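Local atomic coordinates of protein of unknown function with ferredoxin-like fold (Caulobacter crescentus, PDB entry 3BM7), a protein that is of unknown function but has the ferredoxin-like fold of the antibiotic biosynthesis monooxygenase family and is probably an oxidoreductase. Residues Pro53-Thr61 / Tyr70-Ser78. Numbering follows the deposited sequence.
Sequences PGCLVYQLT and YKVLELYAS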
loop_
_atom_site.group_PDB
_atom_site.type_symbol
_atom_site.label_atom_id
_atom_site.label_comp_id
_atom_site.label_asym_id
_atom_site.label_seq_id
_atom_site.Cartn_x
_atom_site.Cartn_y
_atom_site.Cartn_z
ATOM N N PRO A 53 13.066 -11.972 -5.358
ATOM C CA PRO A 53 12.979 -11.040 -6.477
ATOM C C PRO A 53 11.533 -10.723 -6.900
ATOM O O PRO A 53 11.309 -9.714 -7.550
ATOM C CB PRO A 53 13.773 -11.745 -7.597
ATOM C CG PRO A 53 13.844 -13.122 -7.217
ATOM C CD PRO A 53 13.800 -13.187 -5.718
ATOM N N GLY A 54 10.589 -11.609 -6.566
ATOM C CA GLY A 54 9.195 -11.416 -6.897
ATOM C C GLY A 54 8.443 -10.533 -5.941
ATOM O O GLY A 54 7.278 -10.234 -6.163
ATOM N N CYS A 55 9.091 -10.136 -4.846
ATOM C CA CYS A 55 8.491 -9.183 -3.938
ATOM C C CYS A 55 9.014 -7.803 -4.310
ATOM O O CYS A 55 10.178 -7.518 -4.129
ATOM C CB CYS A 55 8.842 -9.512 -2.508
ATOM S SG CYS A 55 8.058 -8.330 -1.379
ATOM N N LEU A 56 8.128 -6.960 -4.817
ATOM C CA LEU A 56 8.434 -5.642 -5.343
ATOM C C LEU A 56 8.369 -4.519 -4.297
ATOM O O LEU A 56 9.156 -3.564 -4.368
ATOM C CB LEU A 56 7.507 -5.310 -6.519
ATOM C CG LEU A 56 7.469 -6.349 -7.651
ATOM C CD1 LEU A 56 6.510 -5.914 -8.739
ATOM C CD2 LEU A 56 8.874 -6.558 -8.213
ATOM N N VAL A 57 7.475 -4.674 -3.348
ATOM C CA VAL A 57 7.271 -3.737 -2.228
ATOM C C VAL A 57 6.963 -4.536 -0.972
ATOM O O VAL A 57 6.121 -5.456 -0.996
ATOM C CB VAL A 57 6.132 -2.750 -2.524
ATOM C CG1 VAL A 57 5.936 -1.751 -1.327
ATOM C CG2 VAL A 57 6.405 -2.015 -3.857
ATOM N N TYR A 58 7.582 -4.168 0.147
ATOM C CA TYR A 58 7.293 -4.788 1.402
ATOM C C TYR A 58 7.572 -3.785 2.500
ATOM O O TYR A 58 8.668 -3.735 3.045
ATOM C CB TYR A 58 8.140 -6.066 1.576
ATOM C CG TYR A 58 7.588 -7.002 2.589
ATOM C CD1 TYR A 58 6.492 -7.792 2.338
ATOM C CD2 TYR A 58 8.179 -7.105 3.860
ATOM C CE1 TYR A 58 5.968 -8.658 3.293
ATOM C CE2 TYR A 58 7.669 -7.936 4.809
ATOM C CZ TYR A 58 6.606 -8.750 4.546
ATOM O OH TYR A 58 6.076 -9.589 5.488
ATOM N N GLN A 59 6.592 -2.968 2.825
ATOM C CA GLN A 59 6.831 -1.764 3.609
ATOM C C GLN A 59 5.885 -1.723 4.807
ATOM O O GLN A 59 4.628 -1.500 4.723
ATOM C CB GLN A 59 6.629 -0.508 2.760
ATOM C CG GLN A 59 6.892 0.751 3.563
ATOM C CD GLN A 59 8.337 0.820 4.002
ATOM O OE1 GLN A 59 9.279 0.831 3.165
ATOM N NE2 GLN A 59 8.550 0.866 5.321
ATOM N N LEU A 60 6.469 -1.896 6.006
ATOM C CA LEU A 60 5.746 -1.694 7.227
ATOM C C LEU A 60 5.456 -0.208 7.437
ATOM O O LEU A 60 6.336 0.627 7.268
ATOM C CB LEU A 60 6.592 -2.167 8.415
ATOM C CG LEU A 60 5.876 -2.190 9.758
ATOM C CD1 LEU A 60 4.686 -3.153 9.842
ATOM C CD2 LEU A 60 6.947 -2.510 10.876
ATOM N N THR A 61 4.237 0.087 7.817
ATOM C CA THR A 61 3.819 1.449 8.215
ATOM C C THR A 61 2.997 1.447 9.472
ATOM O O THR A 61 2.366 0.439 9.817
ATOM C CB THR A 61 2.977 2.149 7.074
ATOM O OG1 THR A 61 1.624 1.655 7.086
ATOM C CG2 THR A 61 3.675 1.999 5.689
ATOM N N TYR A 70 -0.726 -1.334 12.546
ATOM C CA TYR A 70 0.242 -1.223 11.483
ATOM C C TYR A 70 -0.426 -1.662 10.179
ATOM O O TYR A 70 -1.363 -2.439 10.214
ATOM C CB TYR A 70 1.430 -2.128 11.733
ATOM C CG TYR A 70 2.265 -1.717 12.908
ATOM C CD1 TYR A 70 1.859 -2.065 14.190
ATOM C CD2 TYR A 70 3.470 -1.037 12.729
ATOM C CE1 TYR A 70 2.612 -1.671 15.287
ATOM C CE2 TYR A 70 4.239 -0.658 13.826
ATOM C CZ TYR A 70 3.811 -1.009 15.083
ATOM O OH TYR A 70 4.555 -0.635 16.202
ATOM N N LYS A 71 -0.014 -1.075 9.084
ATOM C CA LYS A 71 -0.438 -1.542 7.768
ATOM C C LYS A 71 0.810 -1.861 6.968
ATOM O O LYS A 71 1.748 -1.020 6.731
ATOM C CB LYS A 71 -1.332 -0.541 7.046
ATOM C CG LYS A 71 -2.572 -0.312 7.816
ATOM C CD LYS A 71 -3.696 0.396 7.060
ATOM C CE LYS A 71 -4.906 0.507 7.961
ATOM N NZ LYS A 71 -6.072 1.083 7.232
ATOM N N VAL A 72 0.903 -3.102 6.472
ATOM C CA VAL A 72 1.990 -3.463 5.607
ATOM C C VAL A 72 1.525 -3.256 4.171
ATOM O O VAL A 72 0.507 -3.792 3.782
ATOM C CB VAL A 72 2.468 -4.943 5.755
ATOM C CG1 VAL A 72 3.837 -5.138 5.089
ATOM C CG2 VAL A 72 2.499 -5.379 7.237
ATOM N N LEU A 73 2.290 -2.527 3.398
ATOM C CA LEU A 73 2.020 -2.352 1.961
ATOM C C LEU A 73 2.918 -3.349 1.257
ATOM O O LEU A 73 4.160 -3.263 1.332
ATOM C CB LEU A 73 2.299 -0.928 1.537
ATOM C CG LEU A 73 1.592 0.124 2.411
ATOM C CD1 LEU A 73 1.889 1.538 1.875
ATOM C CD2 LEU A 73 0.103 -0.054 2.558
ATOM N N GLU A 74 2.306 -4.249 0.477
ATOM C CA GLU A 74 3.058 -5.313 -0.206
ATOM C C GLU A 74 2.666 -5.365 -1.673
ATOM O O GLU A 74 1.499 -5.094 -2.009
ATOM C CB GLU A 74 2.852 -6.693 0.440
ATOM C CG GLU A 74 2.803 -6.688 1.958
ATOM C CD GLU A 74 2.440 -8.031 2.603
ATOM O OE1 GLU A 74 2.526 -9.086 1.929
ATOM O OE2 GLU A 74 2.157 -8.017 3.837
ATOM N N LEU A 75 3.614 -5.722 -2.524
ATOM C CA LEU A 75 3.340 -5.886 -3.948
ATOM C C LEU A 75 4.174 -7.033 -4.440
ATOM O O LEU A 75 5.374 -7.067 -4.183
ATOM C CB LEU A 75 3.656 -4.622 -4.741
ATOM C CG LEU A 75 3.274 -4.571 -6.221
ATOM C CD1 LEU A 75 1.779 -4.629 -6.474
ATOM C CD2 LEU A 75 3.935 -3.344 -6.903
ATOM N N TYR A 76 3.539 -7.973 -5.133
ATOM C CA TYR A 76 4.217 -9.153 -5.676
ATOM C C TYR A 76 4.067 -9.194 -7.183
ATOM O O TYR A 76 3.047 -8.775 -7.717
ATOM C CB TYR A 76 3.620 -10.445 -5.063
ATOM C CG TYR A 76 3.795 -10.465 -3.590
ATOM C CD1 TYR A 76 4.967 -10.944 -3.016
ATOM C CD2 TYR A 76 2.848 -9.871 -2.758
ATOM C CE1 TYR A 76 5.192 -10.836 -1.649
ATOM C CE2 TYR A 76 3.072 -9.756 -1.382
ATOM C CZ TYR A 76 4.247 -10.251 -0.850
ATOM O OH TYR A 76 4.492 -10.160 0.500
ATOM N N ALA A 77 5.071 -9.752 -7.854
ATOM C CA ALA A 77 5.110 -9.800 -9.324
ATOM C C ALA A 77 4.003 -10.690 -9.878
ATOM O O ALA A 77 3.556 -10.492 -11.010
ATOM C CB ALA A 77 6.459 -10.322 -9.788
ATOM N N SER A 78 3.582 -11.680 -9.092
ATOM C CA SER A 78 2.638 -12.709 -9.532
ATOM C C SER A 78 2.077 -13.485 -8.357
ATOM O O SER A 78 2.645 -13.459 -7.256
ATOM C CB SER A 78 3.355 -13.714 -10.449
ATOM O OG SER A 78 4.282 -14.493 -9.688
HETATM O O HOH W 1 4.017 -10.672 4.582
#
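A classic beta bulge marks the antiparallel hairpin formed by strands 55-62 and 69-76 of the ferredoxin-like sheet. Leu56 and Val57 both face Leu75, and both of their backbone N atoms donate to Leu75 O. Leu56 N lies 2.8 Å from Leu75 O, and Val57 N lies 3.3 Å from Leu75 O. Beyond the bulge the ladder is regular, with hydrogen-bonded pairs at Val57-Leu75, Gln59-Leu73 and Thr61-Lys71. At Thr61 the side chain adds to it: OG1 sits between the backbone N and the carbonyl carbon (chi1 79°) and donates to Lys71 O at 2.7 Å, on a lone pair in the carbonyl plane. Thr61 N reaches the same oxygen from above that plane.

The face bearing Cys55, Tyr58, Glu74 and Tyr76 is turned to the helices. The Tyr58 ring lies alongside the Glu74 carboxylate, their planes 55° apart, with CE1 3.6 Å from Glu74 CD. Tyr76 OH touches the edge of this ring and donates to Glu74 OE1 at 2.7 Å, from above the carboxylate plane. A water in the Tyr58 ring plane lies 2.5 Å from Tyr58 OH and gives Glu74 OE2 only a weak bond. Cys55 SG meets the Tyr76 ring obliquely, 4.6 Å from its centroid. His85 packs against both tyrosine rings.

On the other face, Val57 CB meets Leu75 CB at 3.8 Å, while Leu73 packs on Val24 of the second subunit. The Tyr76 hydroxyl thus ties two side chains of one strand together and fixes the buried Glu74 carboxylate against the Tyr58 ring of the other.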